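Local coordinates for putative TRAP PERIPLASMIC SOLUTE BINDING PROTEIN (Haemophilus influenzae, PDB 4PBQ), which probably captures small sugar acids in the periplasm for a TRAP transporter, and is seen here with L-gulonate bound, at residues Tyr134-Leu139 / Leu235-Leu240; Leu138-Met143 / Leu260-Glu265. All coordinates share one frame; numbering follows the deposited sequence.

Contact 1: Tyr134-Leu139 / Leu235-Leu240; sequences YGIKLL and LLQISL
An antiparallel pairing of two neighbouring strands in the mixed sheet joins the start of strand 136-151 to the end of strand 231-239, and I136, K137 and L138 face S239, I238 and Q237 across it. K137 and I238 form the hydrogen-bonded pair: K137 N gives a bond of 2.9 Å to I238 O, and I238 N returns one of the same length to K137 O. L139 N to L236 O, at 2.8 Å, carries the pairing on. At the other end L240 N bonds to G135 O at 2.9 Å, where strand 231-239 gives way to helix 240-243; G135, with a positive phi of 95°, makes the turn into the strand. On one face the methyl CD1 of L138 rests 3.6 Å from L235 CB, while I136 CG2 lies against the flank of Q237, 3.3 Å from its OE1. Q237 is buried, yet its amide is anchored: NE2 bonds to L235 O at 3.0 Å and also to T89. On the other face I238 CG2, set between the backbone N and the carbonyl carbon (CG1 anti to N, chi1 -176°), touches K137 CB and lies 3.9 Å from L139 CD1. K137 is partly exposed, its aliphatic base packing while the amine leads away. S239, at the N-cap position of helix 240-243, bonds through OG to L79 O and weakly to K241 N, a strand-to-helix junction in the sheet of a family 7 solute-binding protein.

Contact 2: Leu138-Met143 / Leu260-Glu265; sequences LLAYGM and LYQEKE
E265 and Q262 of helix 248-281 reach across to the backbone of strand 136-151, so that polar side chains fix helix to strand; the segments 260-265 and 138-143 run nearly parallel (13°), their axes 7.9 Å apart at closest approach. M143 N donates to E265 OE1 in a bond 2.9 Å long and almost straight at 172°, meeting the carboxylate on its syn side. E265 OE2 lies 2.7 Å from M143 O; a bend at chi2 (-88°) turns both oxygens to the same residue. Q262 takes a looser hold. Its extended chain, with CG anti to the backbone N, carries the amide out to the strand backbone, where OE1 accepts a weak bond of 3.3 Å from Y141 N. A water donates to L139 O and, weakly, to Q262 OE1, bridging the two, and Q262 NE2 is held by E120. Apolar packing is slight: A140 CB meets the Y261 ring at its edge, 4.3 Å from CD2, and a residue this small lets the helix come close. At G142 the lack of a side chain leaves room for E265 OE1, 3.6 Å from its CA. Y141 points away from the helix, with L138 CD2 over one ring face and its hydroxyl bonded to A124. With L139 and A140 both facing L236, the strand has a classic beta bulge here, in a helix-on-sheet layer of the solute-binding fold.

In the fold
Both contacts use strand 136-151 and share L138 and L139, but they engage it differently: contact 1 bonds it edge to edge with strand 231-239, whereas contact 2 sets helix 248-281 against it. Contact 1 is partly buried and relies on regular backbone bonds with aliphatic packing on both faces; contact 2 is more fully buried, smaller in area, and depends on polar side chains gripping backbone atoms. L236 connects them, its N probably bonding to A140 O and its CD2 packing on Y261, while L235 touches Y141. The bound L-gulonate lies about 7 Å from the L235 side chain and about 10 Å from that of Y141.

Contact 1: Tyr134-Leu139 / Leu235-Leu240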
loop_
_atom_site.group_PDB
_atom_site.type_symbol
_atom_site.label_atom_id
_atom_site.label_comp_id
_atom_site.label_asym_id
_atom_site.label_seq_id
_atom_site.Cartn_x
_atom_site.Cartn_y
_atom_site.Cartn_z
ATOM N N TYR A 134 -16.929 8.528 -4.947
ATOM C CA TYR A 134 -17.140 7.794 -3.695
ATOM C C TYR A 134 -16.761 8.621 -2.474
ATOM O O TYR A 134 -16.588 8.077 -1.371
ATOM C CB TYR A 134 -16.346 6.487 -3.726
ATOM C CG TYR A 134 -16.698 5.680 -4.946
ATOM C CD1 TYR A 134 -17.880 4.961 -4.997
ATOM C CD2 TYR A 134 -15.883 5.679 -6.062
ATOM C CE1 TYR A 134 -18.230 4.243 -6.133
ATOM C CE2 TYR A 134 -16.218 4.970 -7.186
ATOM C CZ TYR A 134 -17.398 4.247 -7.217
ATOM O OH TYR A 134 -17.754 3.523 -8.353
ATOM N N GLY A 135 -16.576 9.923 -2.668
ATOM C CA GLY A 135 -16.411 10.833 -1.546
ATOM C C GLY A 135 -14.968 11.125 -1.157
ATOM O O GLY A 135 -14.710 11.683 -0.085
ATOM N N ILE A 136 -14.028 10.787 -2.018
ATOM C CA ILE A 136 -12.625 10.939 -1.636
ATOM C C ILE A 136 -11.871 11.733 -2.686
ATOM O O ILE A 136 -11.969 11.446 -3.885
ATOM C CB ILE A 136 -11.955 9.564 -1.405
ATOM C CG1 ILE A 136 -12.569 8.850 -0.206
ATOM C CG2 ILE A 136 -10.455 9.714 -1.175
ATOM C CD1 ILE A 136 -12.070 7.404 0.007
ATOM N N LYS A 137 -11.099 12.720 -2.223
ATOM C CA LYS A 137 -10.165 13.434 -3.080
ATOM C C LYS A 137 -8.750 12.885 -2.893
ATOM O O LYS A 137 -8.188 12.899 -1.790
ATOM C CB LYS A 137 -10.197 14.925 -2.759
ATOM C CG LYS A 137 -9.093 15.732 -3.409
ATOM C CD LYS A 137 -9.293 15.882 -4.918
ATOM C CE LYS A 137 -8.136 16.717 -5.485
ATOM N NZ LYS A 137 -8.369 17.035 -6.918
ATOM N N LEU A 138 -8.155 12.398 -3.981
ATOM C CA LEU A 138 -6.782 11.906 -3.926
ATOM C C LEU A 138 -5.797 13.040 -4.105
ATOM O O LEU A 138 -5.916 13.802 -5.057
ATOM C CB LEU A 138 -6.530 10.877 -5.024
ATOM C CG LEU A 138 -5.137 10.229 -4.958
ATOM C CD1 LEU A 138 -4.887 9.423 -3.732
ATOM C CD2 LEU A 138 -4.909 9.382 -6.191
ATOM N N LEU A 139 -4.848 13.167 -3.177
ATOM C CA LEU A 139 -3.825 14.215 -3.248
ATOM C C LEU A 139 -2.459 13.718 -3.709
ATOM O O LEU A 139 -1.710 14.488 -4.311
ATOM C CB LEU A 139 -3.667 14.903 -1.887
ATOM C CG LEU A 139 -4.895 15.678 -1.403
ATOM C CD1 LEU A 139 -4.645 16.243 -0.003
ATOM C CD2 LEU A 139 -5.236 16.770 -2.408
ATOM N N LEU A 235 -1.907 5.887 -0.580
ATOM C CA LEU A 235 -2.647 7.010 -1.143
ATOM C C LEU A 235 -2.917 8.063 -0.080
ATOM O O LEU A 235 -3.562 7.777 0.920
ATOM C CB LEU A 235 -3.980 6.523 -1.726
ATOM C CG LEU A 235 -3.979 5.879 -3.120
ATOM C CD1 LEU A 235 -2.895 4.926 -3.330
ATOM C CD2 LEU A 235 -5.375 5.217 -3.309
ATOM N N LEU A 236 -2.442 9.282 -0.309
ATOM C CA LEU A 236 -2.755 10.400 0.579
ATOM C C LEU A 236 -4.026 11.032 0.090
ATOM O O LEU A 236 -4.100 11.498 -1.053
ATOM C CB LEU A 236 -1.642 11.440 0.524
ATOM C CG LEU A 236 -1.873 12.716 1.316
ATOM C CD1 LEU A 236 -2.087 12.423 2.795
ATOM C CD2 LEU A 236 -0.651 13.603 1.129
ATOM N N GLN A 237 -5.022 11.064 0.967
ATOM C CA GLN A 237 -6.380 11.396 0.594
ATOM C C GLN A 237 -6.987 12.411 1.554
ATOM O O GLN A 237 -6.617 12.446 2.712
ATOM C CB GLN A 237 -7.241 10.132 0.671
ATOM C CG GLN A 237 -6.874 9.067 -0.337
ATOM C CD GLN A 237 -7.332 7.686 0.109
ATOM O OE1 GLN A 237 -8.453 7.253 -0.195
ATOM N NE2 GLN A 237 -6.493 7.023 0.888
ATOM N N ILE A 238 -7.943 13.188 1.058
ATOM C CA ILE A 238 -8.717 14.095 1.915
ATOM C C ILE A 238 -10.192 13.820 1.608
ATOM O O ILE A 238 -10.571 13.610 0.460
ATOM C CB ILE A 238 -8.286 15.564 1.701
ATOM C CG1 ILE A 238 -8.998 16.521 2.656
ATOM C CG2 ILE A 238 -8.543 16.018 0.325
ATOM C CD1 ILE A 238 -8.086 17.738 3.005
ATOM N N SER A 239 -11.013 13.755 2.644
ATOM C CA SER A 239 -12.439 13.627 2.441
ATOM C C SER A 239 -12.970 14.732 1.542
ATOM O O SER A 239 -12.633 15.914 1.698
ATOM C CB SER A 239 -13.167 13.704 3.777
ATOM O OG SER A 239 -14.571 13.719 3.597
ATOM N N LEU A 240 -13.821 14.372 0.601
ATOM C CA LEU A 240 -14.402 15.366 -0.295
ATOM C C LEU A 240 -15.270 16.368 0.470
ATOM O O LEU A 240 -15.348 17.537 0.103
ATOM C CB LEU A 240 -15.209 14.672 -1.387
ATOM C CG LEU A 240 -15.540 15.510 -2.627
ATOM C CD1 LEU A 240 -14.273 15.957 -3.353
ATOM C CD2 LEU A 240 -16.425 14.706 -3.534
#

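Contact 2: Leu138-Met143 / Leu260-Glu265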
loop_
_atom_site.group_PDB
_atom_site.type_symbol
_atom_site.label_atom_id
_atom_site.label_comp_id
_atom_site.label_asym_id
_atom_site.label_seq_id
_atom_site.Cartn_x
_atom_site.Cartn_y
_atom_site.Cartn_z
ATOM N N LEU A 138 -8.155 12.398 -3.981
ATOM C CA LEU A 138 -6.782 11.906 -3.926
ATOM C C LEU A 138 -5.797 13.040 -4.105
ATOM O O LEU A 138 -5.916 13.802 -5.057
ATOM C CB LEU A 138 -6.530 10.877 -5.024
ATOM C CG LEU A 138 -5.137 10.229 -4.958
ATOM C CD1 LEU A 138 -4.887 9.423 -3.732
ATOM C CD2 LEU A 138 -4.909 9.382 -6.191
ATOM N N LEU A 139 -4.848 13.167 -3.177
ATOM C CA LEU A 139 -3.825 14.215 -3.248
ATOM C C LEU A 139 -2.459 13.718 -3.709
ATOM O O LEU A 139 -1.710 14.488 -4.311
ATOM C CB LEU A 139 -3.667 14.903 -1.887
ATOM C CG LEU A 139 -4.895 15.678 -1.403
ATOM C CD1 LEU A 139 -4.645 16.243 -0.003
ATOM C CD2 LEU A 139 -5.236 16.770 -2.408
ATOM N N ALA A 140 -2.117 12.460 -3.421
ATOM C CA ALA A 140 -0.808 11.928 -3.813
ATOM C C ALA A 140 -0.760 10.410 -3.802
ATOM O O ALA A 140 -1.352 9.768 -2.941
ATOM C CB ALA A 140 0.275 12.469 -2.885
ATOM N N TYR A 141 -0.024 9.846 -4.756
ATOM C CA TYR A 141 0.402 8.459 -4.694
ATOM C C TYR A 141 1.808 8.370 -4.108
ATOM O O TYR A 141 2.795 8.818 -4.742
ATOM C CB TYR A 141 0.478 7.890 -6.102
ATOM C CG TYR A 141 -0.838 7.615 -6.789
ATOM C CD1 TYR A 141 -1.588 6.478 -6.490
ATOM C CD2 TYR A 141 -1.299 8.471 -7.776
ATOM C CE1 TYR A 141 -2.779 6.227 -7.149
ATOM C CE2 TYR A 141 -2.479 8.223 -8.460
ATOM C CZ TYR A 141 -3.206 7.095 -8.149
ATOM O OH TYR A 141 -4.381 6.852 -8.813
ATOM N N GLY A 142 1.893 7.820 -2.904
ATOM C CA GLY A 142 3.159 7.527 -2.270
ATOM C C GLY A 142 3.465 6.044 -2.304
ATOM O O GLY A 142 2.695 5.244 -2.831
HETATM N N MSE A 143 4.569 5.672 -1.673
HETATM C CA MSE A 143 5.071 4.306 -1.712
HETATM C C MSE A 143 5.026 3.623 -0.351
HETATM O O MSE A 143 5.491 4.152 0.658
HETATM C CB MSE A 143 6.517 4.321 -2.258
HETATM C CG MSE A 143 7.290 3.049 -2.048
HETATM SE SE MSE A 143 9.126 3.082 -2.726
HETATM C CE MSE A 143 9.908 1.807 -1.527
ATOM N N LEU A 260 5.152 18.147 -2.666
ATOM C CA LEU A 260 6.387 18.065 -1.877
ATOM C C LEU A 260 6.423 16.777 -1.043
ATOM O O LEU A 260 7.439 16.060 -1.039
ATOM C CB LEU A 260 6.524 19.283 -0.957
ATOM C CG LEU A 260 7.833 19.431 -0.166
ATOM C CD1 LEU A 260 9.042 19.582 -1.090
ATOM C CD2 LEU A 260 7.746 20.630 0.808
ATOM N N TYR A 261 5.320 16.461 -0.360
ATOM C CA TYR A 261 5.206 15.194 0.368
ATOM C C TYR A 261 5.565 14.019 -0.560
ATOM O O TYR A 261 6.373 13.158 -0.204
ATOM C CB TYR A 261 3.803 15.006 0.940
ATOM C CG TYR A 261 3.551 13.567 1.340
ATOM C CD1 TYR A 261 3.948 13.103 2.588
ATOM C CD2 TYR A 261 2.978 12.664 0.462
ATOM C CE1 TYR A 261 3.744 11.793 2.963
ATOM C CE2 TYR A 261 2.800 11.345 0.820
ATOM C CZ TYR A 261 3.190 10.915 2.083
ATOM O OH TYR A 261 3.035 9.606 2.487
ATOM N N GLN A 262 4.994 14.018 -1.758
ATOM C CA GLN A 262 5.140 12.874 -2.661
ATOM C C GLN A 262 6.600 12.709 -3.081
ATOM O O GLN A 262 7.144 11.598 -3.040
ATOM C CB GLN A 262 4.233 13.022 -3.884
ATOM C CG GLN A 262 4.342 11.868 -4.848
ATOM C CD GLN A 262 3.271 11.891 -5.899
ATOM O OE1 GLN A 262 2.099 12.185 -5.621
ATOM N NE2 GLN A 262 3.661 11.589 -7.119
ATOM N N GLU A 263 7.241 13.799 -3.500
ATOM C CA GLU A 263 8.632 13.735 -3.930
ATOM C C GLU A 263 9.504 13.246 -2.786
ATOM O O GLU A 263 10.349 12.377 -2.965
ATOM C CB GLU A 263 9.137 15.114 -4.384
ATOM C CG GLU A 263 10.654 15.198 -4.541
ATOM C CD GLU A 263 11.189 16.640 -4.535
ATOM O OE1 GLU A 263 10.374 17.589 -4.634
ATOM O OE2 GLU A 263 12.426 16.815 -4.408
ATOM N N LYS A 264 9.307 13.823 -1.607
ATOM C CA LYS A 264 10.168 13.518 -0.471
ATOM C C LYS A 264 9.912 12.114 0.072
ATOM O O LYS A 264 10.857 11.435 0.536
ATOM C CB LYS A 264 9.975 14.556 0.647
ATOM C CG LYS A 264 10.443 15.948 0.232
ATOM C CD LYS A 264 11.958 16.007 0.086
ATOM C CE LYS A 264 12.439 17.438 0.032
ATOM N NZ LYS A 264 13.483 17.638 -0.998
ATOM N N GLU A 265 8.654 11.677 0.026
ATOM C CA GLU A 265 8.302 10.366 0.546
ATOM C C GLU A 265 8.858 9.234 -0.334
ATOM O O GLU A 265 9.359 8.257 0.186
ATOM C CB GLU A 265 6.799 10.177 0.717
ATOM C CG GLU A 265 6.435 8.959 1.608
ATOM C CD GLU A 265 6.297 7.642 0.858
ATOM O OE1 GLU A 265 6.199 7.692 -0.380
ATOM O OE2 GLU A 265 6.278 6.564 1.518
HETATM O O HOH W 1 0.834 15.257 -5.408
#